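Local structure of globin II, extracellular (Lumbricus terrestris, 1X9F) at residues B[47-51]-B[52-56]; B[70-73]-B[74-78]; B[87-90]-B[91-94]. The protein probably carries oxygen as a haem-containing globin subunit of erythrocruorin, the giant extracellular respiratory protein of the earthworm. All coordinates share one frame; numbering follows the deposited sequence.

Contact 1: residues B[47-51]-B[52-56]. With HEM (protoporphyrin IX containing Fe), chain O; PO4 (phosphate ion), chain Q.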
loop_
_atom_site.group_PDB
_atom_site.type_symbol
_atom_site.label_atom_id
_atom_site.label_comp_id
_atom_site.label_asym_id
_atom_site.label_seq_id
_atom_site.Cartn_x
_atom_site.Cartn_y
_atom_site.Cartn_z
ATOM N N LEU B 47 -56.897 -9.419 13.874
ATOM C CA LEU B 47 -56.153 -9.715 15.090
ATOM C C LEU B 47 -55.123 -8.639 15.431
ATOM O O LEU B 47 -54.664 -8.553 16.574
ATOM C CB LEU B 47 -55.448 -11.068 14.948
ATOM C CG LEU B 47 -56.215 -12.356 15.283
ATOM C CD1 LEU B 47 -57.572 -12.461 14.593
ATOM C CD2 LEU B 47 -55.354 -13.560 14.922
ATOM N N PHE B 48 -54.768 -7.824 14.442
ATOM C CA PHE B 48 -53.638 -6.910 14.583
ATOM C C PHE B 48 -54.094 -5.456 14.628
ATOM O O PHE B 48 -53.307 -4.535 14.388
ATOM C CB PHE B 48 -52.622 -7.149 13.459
ATOM C CG PHE B 48 -52.113 -8.561 13.398
ATOM C CD1 PHE B 48 -52.638 -9.462 12.484
ATOM C CD2 PHE B 48 -51.118 -8.993 14.266
ATOM C CE1 PHE B 48 -52.175 -10.769 12.429
ATOM C CE2 PHE B 48 -50.649 -10.298 14.219
ATOM C CZ PHE B 48 -51.179 -11.187 13.305
ATOM N N LYS B 49 -55.370 -5.265 14.960
ATOM C CA LYS B 49 -55.963 -3.937 15.024
ATOM C C LYS B 49 -55.256 -3.052 16.048
ATOM O O LYS B 49 -55.070 -1.859 15.809
ATOM C CB LYS B 49 -57.465 -4.021 15.326
ATOM C CG LYS B 49 -58.283 -2.845 14.778
ATOM C CD LYS B 49 -58.530 -2.956 13.265
ATOM C CE LYS B 49 -59.052 -1.642 12.671
ATOM N NZ LYS B 49 -59.253 -1.713 11.194
ATOM N N ARG B 50 -54.851 -3.635 17.176
ATOM C CA ARG B 50 -54.172 -2.877 18.228
ATOM C C ARG B 50 -52.782 -2.417 17.794
ATOM O O ARG B 50 -52.157 -1.583 18.457
ATOM C CB ARG B 50 -54.062 -3.713 19.505
ATOM C CG ARG B 50 -53.541 -2.941 20.709
ATOM C CD ARG B 50 -52.934 -3.809 21.804
ATOM N NE ARG B 50 -51.573 -4.277 21.513
ATOM C CZ ARG B 50 -50.469 -3.544 21.654
ATOM N NH1 ARG B 50 -50.546 -2.278 22.061
ATOM N NH2 ARG B 50 -49.281 -4.076 21.380
ATOM N N VAL B 51 -52.299 -2.959 16.686
ATOM C CA VAL B 51 -50.944 -2.668 16.268
ATOM C C VAL B 51 -50.959 -2.189 14.812
ATOM O O VAL B 51 -49.981 -2.332 14.066
ATOM C CB VAL B 51 -50.010 -3.878 16.571
ATOM C CG1 VAL B 51 -50.038 -4.927 15.452
ATOM C CG2 VAL B 51 -48.604 -3.401 16.876
ATOM N N HIS B 52 -52.102 -1.605 14.442
ATOM C CA HIS B 52 -52.335 -0.982 13.136
ATOM C C HIS B 52 -52.202 -1.920 11.942
ATOM O O HIS B 52 -51.648 -1.534 10.910
ATOM C CB HIS B 52 -51.421 0.229 12.951
ATOM C CG HIS B 52 -51.837 1.424 13.744
ATOM N ND1 HIS B 52 -51.479 1.607 15.063
ATOM C CD2 HIS B 52 -52.563 2.511 13.395
ATOM C CE1 HIS B 52 -51.973 2.753 15.494
ATOM N NE2 HIS B 52 -52.632 3.324 14.501
ATOM N N GLY B 53 -52.727 -3.138 12.077
ATOM C CA GLY B 53 -52.663 -4.151 11.018
ATOM C C GLY B 53 -53.330 -3.745 9.717
ATOM O O GLY B 53 -53.076 -4.337 8.665
ATOM N N ASP B 54 -54.179 -2.729 9.789
ATOM C CA ASP B 54 -54.862 -2.198 8.621
ATOM C C ASP B 54 -53.906 -1.478 7.670
ATOM O O ASP B 54 -54.200 -1.327 6.485
ATOM C CB ASP B 54 -55.996 -1.267 9.060
ATOM C CG ASP B 54 -55.538 -0.218 10.064
ATOM O OD1 ASP B 54 -55.238 -0.581 11.227
ATOM O OD2 ASP B 54 -55.461 0.998 9.780
ATOM N N ASP B 55 -52.762 -1.049 8.190
ATOM C CA ASP B 55 -51.773 -0.361 7.384
ATOM C C ASP B 55 -50.396 -0.930 7.683
ATOM O O ASP B 55 -49.836 -0.664 8.742
ATOM C CB ASP B 55 -51.831 1.134 7.686
ATOM C CG ASP B 55 -50.652 1.900 7.127
ATOM O OD1 ASP B 55 -50.035 1.471 6.122
ATOM O OD2 ASP B 55 -50.277 2.972 7.642
ATOM N N THR B 56 -49.852 -1.709 6.750
ATOM C CA THR B 56 -48.573 -2.396 6.974
ATOM C C THR B 56 -47.361 -1.468 6.870
ATOM O O THR B 56 -46.227 -1.885 7.114
ATOM C CB THR B 56 -48.412 -3.600 6.013
ATOM O OG1 THR B 56 -48.845 -3.231 4.696
ATOM C CG2 THR B 56 -49.365 -4.739 6.397
HETATM C CHA HEM O . -47.269 -10.949 19.051
HETATM C CHB HEM O . -43.939 -14.198 17.563
HETATM C CHC HEM O . -47.233 -16.247 14.583
HETATM C CHD HEM O . -50.639 -13.144 16.258
HETATM C C1A HEM O . -45.986 -11.637 18.834
HETATM C C2A HEM O . -44.839 -11.194 19.488
HETATM C C3A HEM O . -43.798 -12.134 19.070
HETATM C C4A HEM O . -44.566 -13.047 18.200
HETATM C CMA HEM O . -42.336 -12.158 19.440
HETATM C CAA HEM O . -44.666 -9.985 20.372
HETATM C CBA HEM O . -44.832 -10.279 21.849
HETATM C CGA HEM O . -44.732 -8.942 22.545
HETATM O O1A HEM O . -43.602 -8.429 22.716
HETATM O O2A HEM O . -45.789 -8.391 22.916
HETATM C C1B HEM O . -44.582 -15.061 16.576
HETATM C C2B HEM O . -43.849 -16.033 15.929
HETATM C C3B HEM O . -44.789 -16.586 15.124
HETATM C C4B HEM O . -45.997 -15.950 15.302
HETATM C CMB HEM O . -42.392 -16.392 16.074
HETATM C CAB HEM O . -44.446 -17.584 14.311
HETATM C CBB HEM O . -44.011 -18.583 13.568
HETATM C C1C HEM O . -48.488 -15.506 14.760
HETATM C C2C HEM O . -49.585 -15.817 13.981
HETATM C C3C HEM O . -50.544 -14.951 14.451
HETATM C C4C HEM O . -49.954 -14.184 15.459
HETATM C CMC HEM O . -49.657 -16.879 12.909
HETATM C CAC HEM O . -51.939 -14.881 13.941
HETATM C CBC HEM O . -52.143 -14.665 12.633
HETATM C C1D HEM O . -49.994 -12.233 17.229
HETATM C C2D HEM O . -50.693 -11.176 17.809
HETATM C C3D HEM O . -49.778 -10.523 18.602
HETATM C C4D HEM O . -48.541 -11.304 18.410
HETATM C CMD HEM O . -52.149 -10.826 17.611
HETATM C CAD HEM O . -49.992 -9.320 19.485
HETATM C CBD HEM O . -50.101 -8.045 18.666
HETATM C CGD HEM O . -50.253 -6.910 19.647
HETATM O O1D HEM O . -49.325 -6.662 20.448
HETATM O O2D HEM O . -51.313 -6.256 19.627
HETATM N NA HEM O . -45.888 -12.781 18.085
HETATM N NB HEM O . -45.892 -14.974 16.234
HETATM N NC HEM O . -48.666 -14.536 15.697
HETATM N ND HEM O . -48.680 -12.340 17.558
HETATM FE FE HEM O . -47.302 -13.701 16.951
HETATM P P PO4 Q . -47.480 -1.060 22.992
HETATM O O1 PO4 Q . -48.800 -0.336 23.192
HETATM O O2 PO4 Q . -47.644 -2.183 21.986
HETATM O O3 PO4 Q . -47.024 -1.650 24.312
HETATM O O4 PO4 Q . -46.464 -0.055 22.487
#
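F48 meets G53 across a tight turn in the CD region of the globin fold, where a short 3-10 segment closes in a Schellman motif. The backbone O of F48 accepts the N-H of G53 at 2.8 Å, while the N of H52 reaches the O of K49 at 3.3 Å; H52, the residue between, has the left-handed conformation that this motif requires. F48 O also takes the N-H of V51, and the two donors come to it from opposite faces of its carbonyl plane.

The two principal side chains leave this turn toward different parts of the haem. In F48, CG lies beside the backbone N (chi1 -57°), which carries the ring inward to the porphyrin; CE2 comes within 3.5 Å of the methine carbon CHD at an oblique tilt. L47 CB covers one face near the rim, W34 meets the ring edge-to-face, and bound carbon monoxide touches it. Replacing F48 by an alanine would probably open a gap beside CHD and leave W34 without its edge-to-face partner.

R50 reaches outward, its chain bending at chi3 (78°) to turn the guanidinium edge to the propionate. K49 NZ approaches D54, the two side chains crossing at about a right angle, but stays 4.2 Å from D54 OD1, beyond a salt bridge. A phosphate ion, probably from the crystallisation liquor and also hydrogen-bonded to H97 of the Globin III chain, lies beside R50: NH1 donates to phosphate O1 and O2, and NH2 to O2 at 2.6 Å. NH2 is shared between the two anions, for beside R50 NE, which donates to haem O2D at 2.7 Å, it also donates almost straight to haem O1D at 2.7 Å (172°).

Contact 2: residues B[70-73]-B[74-78]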
loop_
_atom_site.group_PDB
_atom_site.type_symbol
_atom_site.label_atom_id
_atom_site.label_comp_id
_atom_site.label_asym_id
_atom_site.label_seq_id
_atom_site.Cartn_x
_atom_site.Cartn_y
_atom_site.Cartn_z
ATOM N N GLY B 70 -38.043 -11.074 15.270
ATOM C CA GLY B 70 -37.087 -11.144 16.371
ATOM C C GLY B 70 -37.279 -12.418 17.165
ATOM O O GLY B 70 -36.307 -13.074 17.548
ATOM N N GLY B 71 -38.543 -12.769 17.401
ATOM C CA GLY B 71 -38.893 -14.015 18.068
ATOM C C GLY B 71 -38.504 -15.203 17.214
ATOM O O GLY B 71 -37.920 -16.169 17.710
ATOM N N LEU B 72 -38.822 -15.128 15.927
ATOM C CA LEU B 72 -38.487 -16.199 15.006
ATOM C C LEU B 72 -36.972 -16.363 14.917
ATOM O O LEU B 72 -36.467 -17.486 14.846
ATOM C CB LEU B 72 -39.094 -15.921 13.633
ATOM C CG LEU B 72 -38.939 -17.013 12.575
ATOM C CD1 LEU B 72 -39.653 -18.306 12.977
ATOM C CD2 LEU B 72 -39.456 -16.509 11.240
ATOM N N ASP B 73 -36.256 -15.243 14.941
ATOM C CA ASP B 73 -34.804 -15.258 14.915
ATOM C C ASP B 73 -34.224 -16.038 16.091
ATOM O O ASP B 73 -33.270 -16.801 15.918
ATOM C CB ASP B 73 -34.267 -13.834 14.933
ATOM C CG ASP B 73 -32.766 -13.789 14.911
ATOM O OD1 ASP B 73 -32.171 -13.420 15.943
ATOM O OD2 ASP B 73 -32.096 -14.120 13.912
ATOM N N ILE B 74 -34.794 -15.844 17.283
ATOM C CA ILE B 74 -34.351 -16.586 18.467
ATOM C C ILE B 74 -34.560 -18.089 18.278
ATOM O O ILE B 74 -33.663 -18.890 18.563
ATOM C CB ILE B 74 -35.069 -16.102 19.744
ATOM C CG1 ILE B 74 -34.688 -14.644 20.053
ATOM C CG2 ILE B 74 -34.722 -17.022 20.927
ATOM C CD1 ILE B 74 -35.513 -13.982 21.168
ATOM N N ALA B 75 -35.745 -18.448 17.787
ATOM C CA ALA B 75 -36.123 -19.834 17.561
ATOM C C ALA B 75 -35.191 -20.505 16.556
ATOM O O ALA B 75 -34.613 -21.551 16.849
ATOM C CB ALA B 75 -37.573 -19.922 17.100
ATOM N N ILE B 76 -35.028 -19.894 15.383
ATOM C CA ILE B 76 -34.155 -20.464 14.354
ATOM C C ILE B 76 -32.717 -20.572 14.861
ATOM O O ILE B 76 -32.052 -21.592 14.657
ATOM C CB ILE B 76 -34.222 -19.636 13.049
ATOM C CG1 ILE B 76 -35.590 -19.812 12.377
ATOM C CG2 ILE B 76 -33.094 -20.040 12.093
ATOM C CD1 ILE B 76 -35.844 -18.876 11.205
ATOM N N SER B 77 -32.245 -19.530 15.539
ATOM C CA SER B 77 -30.862 -19.503 16.001
ATOM C C SER B 77 -30.555 -20.608 17.009
ATOM O O SER B 77 -29.395 -20.995 17.160
ATOM C CB SER B 77 -30.486 -18.133 16.579
ATOM O OG SER B 77 -31.065 -17.934 17.858
ATOM N N THR B 78 -31.581 -21.110 17.696
ATOM C CA THR B 78 -31.371 -22.169 18.689
ATOM C C THR B 78 -32.011 -23.496 18.312
ATOM O O THR B 78 -32.293 -24.314 19.190
ATOM C CB THR B 78 -31.852 -21.752 20.099
ATOM O OG1 THR B 78 -33.259 -21.474 20.066
ATOM C CG2 THR B 78 -31.222 -20.439 20.535
#
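I76 folds back along the helix onto L72, one turn earlier. Its CB sits 3.6 Å from the carbonyl O of L72, and CG1, held beside the backbone N (chi1 -70°), stays against that same oxygen at 3.5 Å. Beyond it the chain runs extended to CD1, which rests 3.9 Å from L72 CG in an apolar contact, the two side chains crossing obliquely. The oxygen that CG1 brushes is already engaged by the peptide of the same residue: I76 N donates to L72 O at 2.9 Å in a nearly straight bond (177°). W16 of helix 6-20 packs on both L72 and I76, so this side of the turn is shut into the protein interior.

D73 points its carboxylate off another face, with CG opposite the backbone N (chi1 180°). Its charge is met by several partners: OD2 accepts from W16 NE1, while OD1 is shared by K32 and N76 of the Globin III chain.

At the C-terminal end of the helix the carbonyl O of I74 is gripped by two hydroxyls. S77 OG donates to it at 2.9 Å and T78 OG1 at 3.0 Å, from opposite faces of the carbonyl plane. T78 is where the chain leaves helical geometry, and these side chains satisfy an oxygen whose backbone bond from T78 N is weak; T78 N also donates to A75 O. In this assembly the polar face at D73 meets the neighbouring subunit, while the apolar face places L72 beside the haem, as in the pocket wall formed by the E helix of the globin fold, whose last turns these are.

Contact 3: residues B[87-90]-B[91-94]. With HEM (protoporphyrin IX containing Fe), chain R.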
loop_
_atom_site.group_PDB
_atom_site.type_symbol
_atom_site.label_atom_id
_atom_site.label_comp_id
_atom_site.label_asym_id
_atom_site.label_seq_id
_atom_site.Cartn_x
_atom_site.Cartn_y
_atom_site.Cartn_z
ATOM N N GLU B 87 -37.572 -23.179 25.813
ATOM C CA GLU B 87 -37.827 -22.099 26.750
ATOM C C GLU B 87 -38.327 -20.869 25.994
ATOM O O GLU B 87 -39.289 -20.224 26.424
ATOM C CB GLU B 87 -36.570 -21.799 27.567
ATOM C CG GLU B 87 -36.800 -21.732 29.080
ATOM C CD GLU B 87 -37.593 -22.916 29.621
ATOM O OE1 GLU B 87 -37.115 -24.073 29.530
ATOM O OE2 GLU B 87 -38.703 -22.683 30.149
ATOM N N GLU B 88 -37.693 -20.559 24.862
ATOM C CA GLU B 88 -38.178 -19.486 23.999
ATOM C C GLU B 88 -39.573 -19.807 23.472
ATOM O O GLU B 88 -40.472 -18.964 23.528
ATOM C CB GLU B 88 -37.220 -19.196 22.840
ATOM C CG GLU B 88 -37.770 -18.202 21.816
ATOM C CD GLU B 88 -38.051 -16.813 22.387
ATOM O OE1 GLU B 88 -37.593 -16.494 23.508
ATOM O OE2 GLU B 88 -38.737 -16.026 21.702
ATOM N N LEU B 89 -39.759 -21.028 22.978
ATOM C CA LEU B 89 -41.062 -21.424 22.448
ATOM C C LEU B 89 -42.194 -21.326 23.470
ATOM O O LEU B 89 -43.311 -20.944 23.110
ATOM C CB LEU B 89 -41.005 -22.815 21.819
ATOM C CG LEU B 89 -40.138 -22.884 20.558
ATOM C CD1 LEU B 89 -40.274 -24.247 19.897
ATOM C CD2 LEU B 89 -40.462 -21.762 19.555
ATOM N N ASP B 90 -41.896 -21.663 24.731
ATOM C CA ASP B 90 -42.853 -21.549 25.842
ATOM C C ASP B 90 -43.207 -20.102 26.105
ATOM O O ASP B 90 -44.370 -19.780 26.333
ATOM C CB ASP B 90 -42.284 -22.147 27.139
ATOM C CG ASP B 90 -42.260 -23.671 27.137
ATOM O OD1 ASP B 90 -42.901 -24.299 26.263
ATOM O OD2 ASP B 90 -41.621 -24.331 27.989
ATOM N N HIS B 91 -42.192 -19.238 26.093
ATOM C CA HIS B 91 -42.388 -17.803 26.277
ATOM C C HIS B 91 -43.355 -17.265 25.225
ATOM O O HIS B 91 -44.300 -16.537 25.552
ATOM C CB HIS B 91 -41.053 -17.061 26.201
ATOM C CG HIS B 91 -41.145 -15.609 26.558
ATOM N ND1 HIS B 91 -41.165 -15.165 27.863
ATOM C CD2 HIS B 91 -41.198 -14.500 25.782
ATOM C CE1 HIS B 91 -41.244 -13.846 27.876
ATOM N NE2 HIS B 91 -41.264 -13.418 26.626
ATOM N N LEU B 92 -43.123 -17.651 23.971
ATOM C CA LEU B 92 -43.955 -17.232 22.845
ATOM C C LEU B 92 -45.362 -17.806 22.943
ATOM O O LEU B 92 -46.347 -17.107 22.680
ATOM C CB LEU B 92 -43.314 -17.649 21.515
ATOM C CG LEU B 92 -41.987 -17.006 21.103
ATOM C CD1 LEU B 92 -41.409 -17.703 19.879
ATOM C CD2 LEU B 92 -42.155 -15.516 20.843
ATOM N N GLN B 93 -45.444 -19.082 23.319
ATOM C CA GLN B 93 -46.724 -19.757 23.490
ATOM C C GLN B 93 -47.578 -19.058 24.531
ATOM O O GLN B 93 -48.788 -18.926 24.347
ATOM C CB GLN B 93 -46.527 -21.218 23.889
ATOM C CG GLN B 93 -47.821 -21.919 24.280
ATOM C CD GLN B 93 -47.577 -23.194 25.044
ATOM O OE1 GLN B 93 -46.982 -23.182 26.125
ATOM N NE2 GLN B 93 -48.042 -24.307 24.494
ATOM N N VAL B 94 -46.957 -18.618 25.621
ATOM C CA VAL B 94 -47.680 -17.859 26.640
ATOM C C VAL B 94 -48.228 -16.559 26.041
ATOM O O VAL B 94 -49.347 -16.152 26.351
ATOM C CB VAL B 94 -46.809 -17.598 27.910
ATOM C CG1 VAL B 94 -47.428 -16.530 28.812
ATOM C CG2 VAL B 94 -46.593 -18.892 28.687
HETATM C CHA HEM R . -37.722 -8.333 29.999
HETATM C CHB HEM R . -35.456 -5.681 26.553
HETATM C CHC HEM R . -32.827 -3.375 29.956
HETATM C CHD HEM R . -35.356 -5.775 33.417
HETATM C C1A HEM R . -37.276 -7.834 28.683
HETATM C C2A HEM R . -37.769 -8.379 27.499
HETATM C C3A HEM R . -37.115 -7.614 26.433
HETATM C C4A HEM R . -36.288 -6.682 27.217
HETATM C CMA HEM R . -37.246 -7.740 24.936
HETATM C CAA HEM R . -38.751 -9.509 27.337
HETATM C CBA HEM R . -40.134 -8.952 27.058
HETATM C CGA HEM R . -41.057 -10.124 26.861
HETATM O O1A HEM R . -41.084 -10.681 25.744
HETATM O O2A HEM R . -41.756 -10.495 27.827
HETATM C C1B HEM R . -34.504 -4.787 27.206
HETATM C C2B HEM R . -33.661 -3.979 26.452
HETATM C C3B HEM R . -32.943 -3.387 27.438
HETATM C C4B HEM R . -33.382 -3.817 28.672
HETATM C CMB HEM R . -33.550 -3.807 24.954
HETATM C CAB HEM R . -32.010 -2.459 27.203
HETATM C CBB HEM R . -31.098 -1.634 26.614
HETATM C C1C HEM R . -33.307 -3.864 31.260
HETATM C C2C HEM R . -32.753 -3.421 32.450
HETATM C C3C HEM R . -33.490 -4.094 33.389
HETATM C C4C HEM R . -34.385 -4.906 32.730
HETATM C CMC HEM R . -31.650 -2.417 32.666
HETATM C CAC HEM R . -33.281 -4.022 34.856
HETATM C CBC HEM R . -34.105 -3.437 35.823
HETATM C C1D HEM R . -36.274 -6.730 32.779
HETATM C C2D HEM R . -37.050 -7.605 33.535
HETATM C C3D HEM R . -37.747 -8.350 32.608
HETATM C C4D HEM R . -37.274 -7.820 31.308
HETATM C CMD HEM R . -37.119 -7.695 35.042
HETATM C CAD HEM R . -38.743 -9.450 32.857
HETATM C CBD HEM R . -37.958 -10.747 33.004
HETATM C CGD HEM R . -38.971 -11.849 33.122
HETATM O O1D HEM R . -39.382 -12.173 34.257
HETATM O O2D HEM R . -39.360 -12.383 32.066
HETATM N NA HEM R . -36.403 -6.793 28.560
HETATM N NB HEM R . -34.375 -4.736 28.562
HETATM N NC HEM R . -34.319 -4.770 31.394
HETATM N ND HEM R . -36.365 -6.824 31.427
HETATM FE FE HEM R . -35.398 -5.761 29.990
#
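Q93 N donates to L89 O at 2.8 Å, the shortest of four successive i to i+4 backbone bonds that carry helix 82-96, the F helix of the globin fold, through this segment. The side chains divide between an inner and an outer side. L89 CD2 and L92 CD1 approach to 4.2 Å on the inner side, where L89 also packs on I137 and L92 on I141 of helix 127-142; L92 further touches the haem, and its carbonyl O accepts from ND1 of H96, by its place in the F helix probably the proximal histidine.

A bend at chi2 (62°) carries the carboxylate of E88 forward along the helix, over L92, so that OE2 lies 3.4 Å from L92 CG and the aliphatic branch is flanked by an acid group. The charge itself is answered across the subunit boundary, where OE1 forms a salt bridge with R73 of the Globin III chain. On the outer side D90 is paired with K86.

H91 extends away from the helix, CG turned opposite the backbone N (chi1 -172°), toward a second haem. The propionate carbon CGA lies in the plane of the imidazole at its edge, and H91 NE2 donates to propionate O1A at 2.9 Å (N-H...O angle 169°).

Contact 2 is the buried member of the three, while contacts 1 and 3 are each partly buried and face haem propionates. Contacts 2 and 3 belong to successive helices, 59-77 and 82-96, and touch directly: I74 CG2 lies 3.4 Å from E88 CG, and A75 packs on L89. Contact 1 stands apart in the loop before helix 59-77, with its centre about 23 Å from the centres of both others. Its chemistry is turn bonds and a cationic grip on propionate and phosphate. The helical pair relies on regular backbone bonds and apolar packing, with D73 and E88 answered by basic residues of the Globin III chain; in contact 3, H91 adds a single hydrogen bond to a propionate.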